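PDB 6WPX: BlEst2 from Bacillus licheniformis, which probably hydrolyses ester bonds as a lipase or esterase and has a C-terminal domain with autoinhibitory effects. Local coordinates for residues 116-121 and 255-260; 305-308 and 313-316; 439-442 and 448-451. One frame throughout, in Å; residues are numbered along the deposited sequence.

Contact 1 (116-121 and 255-260)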
ATOM      1  N   VAL A 116      -9.068  15.513  -9.399  1.00 15.87           N
ATOM      2  CA  VAL A 116      -7.780  14.877  -9.699  1.00 14.28           C
ATOM      3  C   VAL A 116      -7.292  14.501  -8.321  1.00 18.94           C
ATOM      4  O   VAL A 116      -6.993  15.370  -7.511  1.00 18.01           O
ATOM      5  CB  VAL A 116      -6.758  15.675 -10.541  1.00 16.31           C
ATOM      6  CG1 VAL A 116      -5.402  14.936 -10.575  1.00 15.07           C
ATOM      7  CG2 VAL A 116      -7.281  15.851 -11.974  1.00 16.59           C
ATOM      8  N   SER A 117      -7.345  13.209  -8.025  1.00 16.22           N
ATOM      9  CA  SER A 117      -7.087  12.697  -6.699  1.00 15.89           C
ATOM     10  C   SER A 117      -5.925  11.748  -6.617  1.00 19.32           C
ATOM     11  O   SER A 117      -5.852  10.772  -7.351  1.00 19.03           O
ATOM     12  CB  SER A 117      -8.349  12.032  -6.177  1.00 19.08           C
ATOM     13  OG  SER A 117      -9.411  12.970  -6.246  1.00 22.16           O
ATOM     14  N   TYR A 118      -5.062  11.987  -5.656  1.00 15.82           N
ATOM     15  CA  TYR A 118      -3.869  11.183  -5.456  1.00 14.36           C
ATOM     16  C   TYR A 118      -3.968  10.214  -4.311  1.00 18.06           C
ATOM     17  O   TYR A 118      -4.400  10.603  -3.230  1.00 17.56           O
ATOM     18  CB  TYR A 118      -2.718  12.160  -5.181  1.00 14.70           C
ATOM     19  CG  TYR A 118      -1.408  11.557  -4.696  1.00 13.33           C
ATOM     20  CD1 TYR A 118      -0.756  10.569  -5.437  1.00 13.53           C
ATOM     21  CD2 TYR A 118      -0.714  12.131  -3.632  1.00 15.41           C
ATOM     22  CE1 TYR A 118       0.525  10.136  -5.099  1.00 15.70           C
ATOM     23  CE2 TYR A 118       0.565  11.703  -3.282  1.00 16.35           C
ATOM     24  CZ  TYR A 118       1.176  10.701  -4.008  1.00 18.46           C
ATOM     25  OH  TYR A 118       2.423  10.280  -3.631  1.00 13.53           O
ATOM     26  N   SER A 119      -3.436   8.974  -4.506  1.00 16.24           N
ATOM     27  CA  SER A 119      -3.289   7.985  -3.429  1.00 15.11           C
ATOM     28  C   SER A 119      -4.638   7.775  -2.719  1.00 17.47           C
ATOM     29  O   SER A 119      -5.651   7.690  -3.414  1.00 16.90           O
ATOM     30  CB  SER A 119      -2.118   8.412  -2.524  1.00 19.45           C
ATOM     31  OG  SER A 119      -2.036   7.863  -1.217  1.00 41.24           O
ATOM     32  N   LYS A 120      -4.702   7.792  -1.377  1.00 13.29           N
ATOM     33  CA  LYS A 120      -5.952   7.645  -0.651  1.00 14.12           C
ATOM     34  C   LYS A 120      -7.022   8.699  -1.043  1.00 18.80           C
ATOM     35  O   LYS A 120      -8.219   8.454  -0.869  1.00 18.56           O
ATOM     36  CB  LYS A 120      -5.686   7.662   0.867  1.00 15.59           C
ATOM     37  CG  LYS A 120      -6.958   7.483   1.685  1.00 20.31           C
ATOM     38  CD  LYS A 120      -6.693   7.381   3.200  1.00 16.36           C
ATOM     39  CE  LYS A 120      -8.008   7.521   3.931  1.00 17.07           C
ATOM     40  NZ  LYS A 120      -8.417   8.945   3.968  1.00 22.66           N
ATOM     41  N   GLY A 121      -6.583   9.864  -1.530  1.00 15.88           N
ATOM     42  CA  GLY A 121      -7.497  10.904  -1.989  1.00 15.91           C
ATOM     43  C   GLY A 121      -8.488  10.398  -3.030  1.00 18.93           C
ATOM     44  O   GLY A 121      -9.593  10.908  -3.089  1.00 20.11           O
ATOM     45  N   PHE A 255       5.891   8.969  -5.924  1.00 14.64           N
ATOM     46  CA  PHE A 255       6.151  10.399  -5.727  1.00 16.19           C
ATOM     47  C   PHE A 255       6.077  11.166  -7.043  1.00 17.02           C
ATOM     48  O   PHE A 255       5.512  12.241  -7.075  1.00 18.49           O
ATOM     49  CB  PHE A 255       7.520  10.652  -5.052  1.00 19.35           C
ATOM     50  CG  PHE A 255       7.728   9.992  -3.707  1.00 21.33           C
ATOM     51  CD1 PHE A 255       6.668   9.815  -2.827  1.00 24.28           C
ATOM     52  CD2 PHE A 255       8.994   9.613  -3.294  1.00 23.96           C
ATOM     53  CE1 PHE A 255       6.863   9.220  -1.578  1.00 24.57           C
ATOM     54  CE2 PHE A 255       9.192   9.039  -2.033  1.00 25.67           C
ATOM     55  CZ  PHE A 255       8.123   8.840  -1.193  1.00 22.88           C
ATOM     56  N   SER A 256       6.644  10.621  -8.122  1.00 11.52           N
ATOM     57  CA  SER A 256       6.680  11.328  -9.396  1.00 13.72           C
ATOM     58  C   SER A 256       5.301  11.461 -10.111  1.00 18.02           C
ATOM     59  O   SER A 256       5.135  12.336 -10.963  1.00 17.57           O
ATOM     60  CB  SER A 256       7.720  10.707 -10.325  1.00 14.59           C
ATOM     61  OG  SER A 256       7.232   9.505 -10.892  1.00 16.35           O
ATOM     62  N   ILE A 257       4.350  10.581  -9.787  1.00 14.11           N
ATOM     63  CA  ILE A 257       3.022  10.548 -10.423  1.00 12.76           C
ATOM     64  C   ILE A 257       2.203  11.840 -10.179  1.00 17.01           C
ATOM     65  O   ILE A 257       1.256  12.102 -10.912  1.00 17.75           O
ATOM     66  CB  ILE A 257       2.235   9.265 -10.031  1.00 13.64           C
ATOM     67  CG1 ILE A 257       1.143   8.934 -11.088  1.00 12.66           C
ATOM     68  CG2 ILE A 257       1.661   9.354  -8.588  1.00 12.88           C
ATOM     69  CD1 ILE A 257       0.430   7.573 -10.863  1.00 14.44           C
ATOM     70  N   ILE A 258       2.573  12.637  -9.185  1.00 14.83           N
ATOM     71  CA  ILE A 258       1.862  13.901  -8.922  1.00 14.25           C
ATOM     72  C   ILE A 258       2.612  15.112  -9.412  1.00 16.69           C
ATOM     73  O   ILE A 258       2.123  16.230  -9.227  1.00 16.35           O
ATOM     74  CB  ILE A 258       1.411  14.091  -7.455  1.00 16.26           C
ATOM     75  CG1 ILE A 258       2.598  14.063  -6.469  1.00 16.34           C
ATOM     76  CG2 ILE A 258       0.337  13.074  -7.146  1.00 16.58           C
ATOM     77  CD1 ILE A 258       2.285  14.762  -5.107  1.00 23.03           C
ATOM     78  N   LYS A 259       3.820  14.918  -9.972  1.00 14.69           N
ATOM     79  CA  LYS A 259       4.608  16.052 -10.490  1.00 15.55           C
ATOM     80  C   LYS A 259       3.903  16.596 -11.729  1.00 18.38           C
ATOM     81  O   LYS A 259       3.728  15.872 -12.714  1.00 17.10           O
ATOM     82  CB  LYS A 259       6.063  15.637 -10.810  1.00 16.44           C
ATOM     83  CG  LYS A 259       6.873  15.142  -9.597  1.00 26.20           C
ATOM     84  CD  LYS A 259       7.085  16.226  -8.523  1.00 31.63           C
ATOM     85  CE  LYS A 259       8.012  15.763  -7.412  1.00 35.30           C
ATOM     86  NZ  LYS A 259       8.031  16.726  -6.268  1.00 26.35           N
ATOM     87  N   GLY A 260       3.447  17.841 -11.631  1.00 15.89           N
ATOM     88  CA  GLY A 260       2.736  18.538 -12.697  1.00 15.45           C
ATOM     89  C   GLY A 260       3.310  18.365 -14.084  1.00 18.45           C
ATOM     90  O   GLY A 260       2.601  17.907 -14.996  1.00 18.61           O
TER
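Y118, the last residue of strand 113-118, packs on I257 and I258 of the 3-10 turn that precedes helix 260-267. Its CG lies anti to the backbone N (chi1 169°), which sends the ring out toward that turn. Y118 CB starts the contact, 3.7 Å from I258 CG2. The same methyl then lies over one ring face. Y118 CD1 is 3.2 Å from I258 CG2, a tight approach. The CH-pi contact runs 3.4 Å from I258 CG2 to the Y118 ring centroid. Farther out, Y118 CE1 meets I257 CG2 at 3.8 Å, and Y118 CE2 meets I258 CD1 at 4.0 Å. The tip, OH, lies at the edge of the F255 ring and is hydrogen-bonded to H254 O. S119 CB sits over the opposite face of the Y118 ring. A valine in place of Y118 would probably leave I258 CG2 without its ring face and H254 O without this donor. Strand, sharp type II' turn and helix 121-131 are consistent with the nucleophile elbow of alpha/beta hydrolases, with S119 in the usual strained backbone conformation and touching H254. The contact joining the probable elbow to loop 255-260 is apolar; Y118's polar bond goes to H254 just before that loop.

Contact 2 (305-308 and 313-316)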
ATOM      1  N   PHE A 305      17.733 -16.869   9.232  1.00 22.02           N
ATOM      2  CA  PHE A 305      16.782 -17.173   8.175  1.00 20.57           C
ATOM      3  C   PHE A 305      17.411 -18.131   7.192  1.00 24.73           C
ATOM      4  O   PHE A 305      18.583 -18.001   6.856  1.00 24.87           O
ATOM      5  CB  PHE A 305      16.194 -15.919   7.487  1.00 20.36           C
ATOM      6  CG  PHE A 305      17.129 -15.089   6.642  1.00 20.24           C
ATOM      7  CD1 PHE A 305      17.916 -14.094   7.218  1.00 21.64           C
ATOM      8  CD2 PHE A 305      17.178 -15.256   5.267  1.00 19.58           C
ATOM      9  CE1 PHE A 305      18.772 -13.311   6.435  1.00 22.18           C
ATOM     10  CE2 PHE A 305      18.038 -14.475   4.479  1.00 22.65           C
ATOM     11  CZ  PHE A 305      18.816 -13.497   5.065  1.00 22.08           C
ATOM     12  N   ALA A 306      16.620 -19.092   6.743  1.00 20.71           N
ATOM     13  CA  ALA A 306      16.997 -20.079   5.758  1.00 21.10           C
ATOM     14  C   ALA A 306      16.897 -19.469   4.365  1.00 26.20           C
ATOM     15  O   ALA A 306      15.976 -18.697   4.060  1.00 26.26           O
ATOM     16  CB  ALA A 306      16.069 -21.286   5.851  1.00 22.33           C
ATOM     17  N   VAL A 307      17.859 -19.826   3.520  1.00 23.82           N
ATOM     18  CA  VAL A 307      17.841 -19.483   2.104  1.00 23.54           C
ATOM     19  C   VAL A 307      17.972 -20.844   1.452  1.00 29.68           C
ATOM     20  O   VAL A 307      18.991 -21.514   1.630  1.00 30.06           O
ATOM     21  CB  VAL A 307      18.945 -18.500   1.642  1.00 26.50           C
ATOM     22  CG1 VAL A 307      18.996 -18.414   0.104  1.00 27.07           C
ATOM     23  CG2 VAL A 307      18.725 -17.112   2.244  1.00 24.35           C
ATOM     24  N   GLU A 308      16.930 -21.273   0.743  1.00 26.76           N
ATOM     25  CA  GLU A 308      16.938 -22.552   0.049  1.00 29.19           C
ATOM     26  C   GLU A 308      17.910 -22.523  -1.159  1.00 35.88           C
ATOM     27  O   GLU A 308      18.405 -21.458  -1.550  1.00 34.66           O
ATOM     28  CB  GLU A 308      15.501 -22.940  -0.375  1.00 30.17           C
ATOM     29  CG  GLU A 308      14.902 -22.094  -1.487  1.00 32.04           C
ATOM     30  CD  GLU A 308      14.182 -20.824  -1.062  1.00 39.05           C
ATOM     31  OE1 GLU A 308      14.306 -20.405   0.114  1.00 25.93           O
ATOM     32  OE2 GLU A 308      13.512 -20.224  -1.933  1.00 29.03           O
ATOM     33  N   GLU A 313      17.845 -14.300  -6.157  1.00 28.54           N
ATOM     34  CA  GLU A 313      18.088 -13.073  -5.423  1.00 27.72           C
ATOM     35  C   GLU A 313      17.294 -13.038  -4.146  1.00 29.97           C
ATOM     36  O   GLU A 313      16.168 -13.520  -4.083  1.00 29.69           O
ATOM     37  CB  GLU A 313      17.668 -11.848  -6.273  1.00 29.16           C
ATOM     38  CG  GLU A 313      18.148 -10.514  -5.719  1.00 39.07           C
ATOM     39  CD  GLU A 313      17.774  -9.268  -6.498  1.00 55.39           C
ATOM     40  OE1 GLU A 313      16.679  -9.235  -7.101  1.00 57.16           O
ATOM     41  OE2 GLU A 313      18.561  -8.296  -6.459  1.00 46.82           O
ATOM     42  N   ILE A 314      17.866 -12.389  -3.144  1.00 25.58           N
ATOM     43  CA  ILE A 314      17.191 -12.040  -1.914  1.00 22.43           C
ATOM     44  C   ILE A 314      17.356 -10.531  -1.766  1.00 22.76           C
ATOM     45  O   ILE A 314      18.392  -9.986  -2.138  1.00 20.62           O
ATOM     46  CB  ILE A 314      17.651 -12.815  -0.626  1.00 24.18           C
ATOM     47  CG1 ILE A 314      19.173 -12.697  -0.369  1.00 24.49           C
ATOM     48  CG2 ILE A 314      17.187 -14.291  -0.641  1.00 25.55           C
ATOM     49  CD1 ILE A 314      19.647 -13.112   1.046  1.00 21.35           C
ATOM     50  N   THR A 315      16.328  -9.868  -1.240  1.00 19.66           N
ATOM     51  CA  THR A 315      16.410  -8.471  -0.819  1.00 18.60           C
ATOM     52  C   THR A 315      16.223  -8.600   0.677  1.00 22.08           C
ATOM     53  O   THR A 315      15.434  -9.440   1.129  1.00 19.74           O
ATOM     54  CB  THR A 315      15.502  -7.495  -1.569  1.00 20.89           C
ATOM     55  OG1 THR A 315      14.151  -7.601  -1.112  1.00 18.69           O
ATOM     56  CG2 THR A 315      15.604  -7.621  -3.114  1.00 21.35           C
ATOM     57  N   VAL A 316      17.023  -7.866   1.437  1.00 19.44           N
ATOM     58  CA  VAL A 316      17.094  -7.977   2.896  1.00 18.21           C
ATOM     59  C   VAL A 316      16.887  -6.591   3.466  1.00 18.80           C
ATOM     60  O   VAL A 316      17.591  -5.657   3.099  1.00 19.39           O
ATOM     61  CB  VAL A 316      18.454  -8.606   3.325  1.00 22.23           C
ATOM     62  CG1 VAL A 316      18.520  -8.842   4.833  1.00 21.20           C
ATOM     63  CG2 VAL A 316      18.735  -9.902   2.577  1.00 22.62           C
TER
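F305 and V307 face I314 and V316 across two strand segments that run nearly antiparallel, at 158°, with axes 10.5 Å apart at their closest. That spacing is too wide for backbone pairing, and the strands belong to different sheets. Strand 300-307 pairs with 365-372, and strand 313-320 lies between 353-360 and 377-386. The chain thus forms a beta arch between the two layers of a beta sandwich, and the side chains meet in its core. I314 CD1 is the central atom. It comes to the edge of the F305 ring, near the ring plane, with F305 CE2 at 4.0 Å and F305 CZ at 4.1 Å. V307 CG2, two residues on from F305 on the same strand, approaches I314 CD1 at 4.3 Å. CD1 of I314 lies anti to CA (chi2 165°), which carries this methyl out to the F305 ring. V316 CG2 adds a looser contact, 4.4 Å from F305 CZ, at an oblique approach. W367 and F381 also meet the F305 ring. P362 touches both V307 and I314, and lies in the loop that carries the chain from strand 353-360 to strand 365-372. Just past the first strand, E308 makes a salt bridge to R465 and a hydrogen bond to S387. The arch contact itself is wholly apolar. Its cohesion therefore rests on burial and on fit between methyl groups and a ring edge, without directional bonds.

Contact 3 (439-442 and 448-451)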
ATOM      1  N   LEU A 439      -7.928 -21.704  11.615  1.00 55.63           N
ATOM      2  CA  LEU A 439      -8.309 -20.353  11.189  1.00 54.05           C
ATOM      3  C   LEU A 439      -9.823 -20.093  11.221  1.00 59.90           C
ATOM      4  O   LEU A 439     -10.538 -20.435  10.272  1.00 61.57           O
ATOM      5  CB  LEU A 439      -7.706 -20.012   9.804  1.00 52.31           C
ATOM      6  CG  LEU A 439      -6.164 -20.003   9.677  1.00 54.38           C
ATOM      7  CD1 LEU A 439      -5.730 -19.740   8.254  1.00 53.30           C
ATOM      8  CD2 LEU A 439      -5.535 -18.976  10.575  1.00 54.73           C
ATOM      9  N   SER A 440     -10.298 -19.466  12.324  1.00 55.86           N
ATOM     10  CA  SER A 440     -11.703 -19.098  12.546  1.00 56.44           C
ATOM     11  C   SER A 440     -11.917 -17.588  12.367  1.00 57.47           C
ATOM     12  O   SER A 440     -11.148 -16.789  12.906  1.00 54.83           O
ATOM     13  CB  SER A 440     -12.162 -19.534  13.934  1.00 61.44           C
ATOM     14  OG  SER A 440     -12.076 -20.942  14.086  1.00 71.34           O
ATOM     15  N   PHE A 441     -12.970 -17.199  11.611  1.00 53.94           N
ATOM     16  CA  PHE A 441     -13.287 -15.786  11.334  1.00 52.46           C
ATOM     17  C   PHE A 441     -14.776 -15.508  11.549  1.00 58.55           C
ATOM     18  O   PHE A 441     -15.431 -14.892  10.707  1.00 58.58           O
ATOM     19  CB  PHE A 441     -12.831 -15.381   9.914  1.00 51.87           C
ATOM     20  CG  PHE A 441     -11.380 -15.662   9.631  1.00 50.73           C
ATOM     21  CD1 PHE A 441     -10.396 -14.770  10.023  1.00 50.90           C
ATOM     22  CD2 PHE A 441     -10.993 -16.849   9.020  1.00 52.73           C
ATOM     23  CE1 PHE A 441      -9.049 -15.061   9.815  1.00 50.38           C
ATOM     24  CE2 PHE A 441      -9.645 -17.129   8.795  1.00 53.34           C
ATOM     25  CZ  PHE A 441      -8.681 -16.238   9.204  1.00 49.73           C
ATOM     26  N   LYS A 442     -15.306 -15.985  12.685  1.00 56.43           N
ATOM     27  CA  LYS A 442     -16.721 -15.843  13.019  1.00 57.92           C
ATOM     28  C   LYS A 442     -17.088 -14.434  13.474  1.00 59.57           C
ATOM     29  O   LYS A 442     -18.117 -13.904  13.040  1.00 60.69           O
ATOM     30  CB  LYS A 442     -17.161 -16.904  14.041  1.00 62.46           C
ATOM     31  N   SER A 448      -5.771  -9.540  10.772  1.00 19.72           N
ATOM     32  CA  SER A 448      -4.488  -9.653  10.132  1.00 18.37           C
ATOM     33  C   SER A 448      -3.964 -11.007  10.586  1.00 23.14           C
ATOM     34  O   SER A 448      -3.890 -11.256  11.774  1.00 23.01           O
ATOM     35  CB  SER A 448      -3.544  -8.528  10.510  1.00 16.51           C
ATOM     36  OG  SER A 448      -2.331  -8.853   9.858  1.00 14.31           O
ATOM     37  N   VAL A 449      -3.693 -11.912   9.643  1.00 20.02           N
ATOM     38  CA  VAL A 449      -3.207 -13.236   9.957  1.00 19.81           C
ATOM     39  C   VAL A 449      -1.836 -13.423   9.379  1.00 21.84           C
ATOM     40  O   VAL A 449      -1.629 -13.204   8.198  1.00 20.34           O
ATOM     41  CB  VAL A 449      -4.194 -14.361   9.540  1.00 26.12           C
ATOM     42  CG1 VAL A 449      -3.741 -15.707  10.093  1.00 25.93           C
ATOM     43  CG2 VAL A 449      -5.614 -14.046  10.014  1.00 27.40           C
ATOM     44  N   THR A 450      -0.890 -13.795  10.239  1.00 19.85           N
ATOM     45  CA  THR A 450       0.484 -14.092   9.860  1.00 18.71           C
ATOM     46  C   THR A 450       0.681 -15.590   9.965  1.00 21.50           C
ATOM     47  O   THR A 450       0.564 -16.146  11.052  1.00 19.66           O
ATOM     48  CB  THR A 450       1.481 -13.321  10.728  1.00 16.75           C
ATOM     49  OG1 THR A 450       1.323 -11.928  10.485  1.00 15.51           O
ATOM     50  CG2 THR A 450       2.909 -13.681  10.400  1.00 17.74           C
ATOM     51  N   ILE A 451       1.012 -16.241   8.849  1.00 18.67           N
ATOM     52  CA  ILE A 451       1.253 -17.681   8.804  1.00 19.69           C
ATOM     53  C   ILE A 451       2.717 -17.892   8.488  1.00 22.19           C
ATOM     54  O   ILE A 451       3.165 -17.563   7.387  1.00 19.66           O
ATOM     55  CB  ILE A 451       0.316 -18.423   7.795  1.00 24.98           C
ATOM     56  CG1 ILE A 451      -1.184 -18.170   8.106  1.00 25.78           C
ATOM     57  CG2 ILE A 451       0.626 -19.942   7.758  1.00 26.45           C
ATOM     58  CD1 ILE A 451      -1.824 -17.246   7.109  1.00 28.91           C
TER
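V449 meets L439 and F441, where the loop after helix 432-438 folds back over one face of the C-terminal antiparallel sheet. V449 stands on strand 445-456, near the middle of that sheet, and spreads its two methyls between the loop residues. CG1 goes to L439, with V449 CG1 and L439 CD2 3.8 Å apart. CG2 goes to F441. The fork is set by chi1 of -171°, which puts CG1 anti to the backbone N and CG2 beside it. I451, two residues on along the strand, has its CB on the same face and lies a little farther from the loop. The neighbouring strands add the next shell. V411 of strand 407-417 touches both L439 and V449. R469 and I471 of strand 462-473 touch L439 and F441 respectively. The F441 ring also makes an edge-to-face contact with Y447. The other face of strand 445-456 looks to a different part of the protein: S448 and T450 touch S159, and T450 also touches W161, in the loop between helices 152-157 and 163-169. Within the loop contact the F441 ring offers its edge: V449 CG2 lies in the ring plane, 3.6 Å from F441 CE1 and 3.9 Å from F441 CZ.

How the contacts relate
The three contacts follow one another along the chain; none nests in or crosses another. Contact 1 comes first and closes the longest loop, of 133 residues. It ties a central strand of the mixed sheet to the turn before helix 260-267, within the alpha/beta hydrolase part. Contact 2 closes a loop of four residues and joins the two sheets of the beta sandwich that follows. Contact 3 closes one of five and binds a loop to the last antiparallel sheet. Contacts 2 and 3 are nearer neighbours, with nearest atoms about 13 Å apart. Both lie across the chain's centre from contact 1, with centres about 34 Å from it.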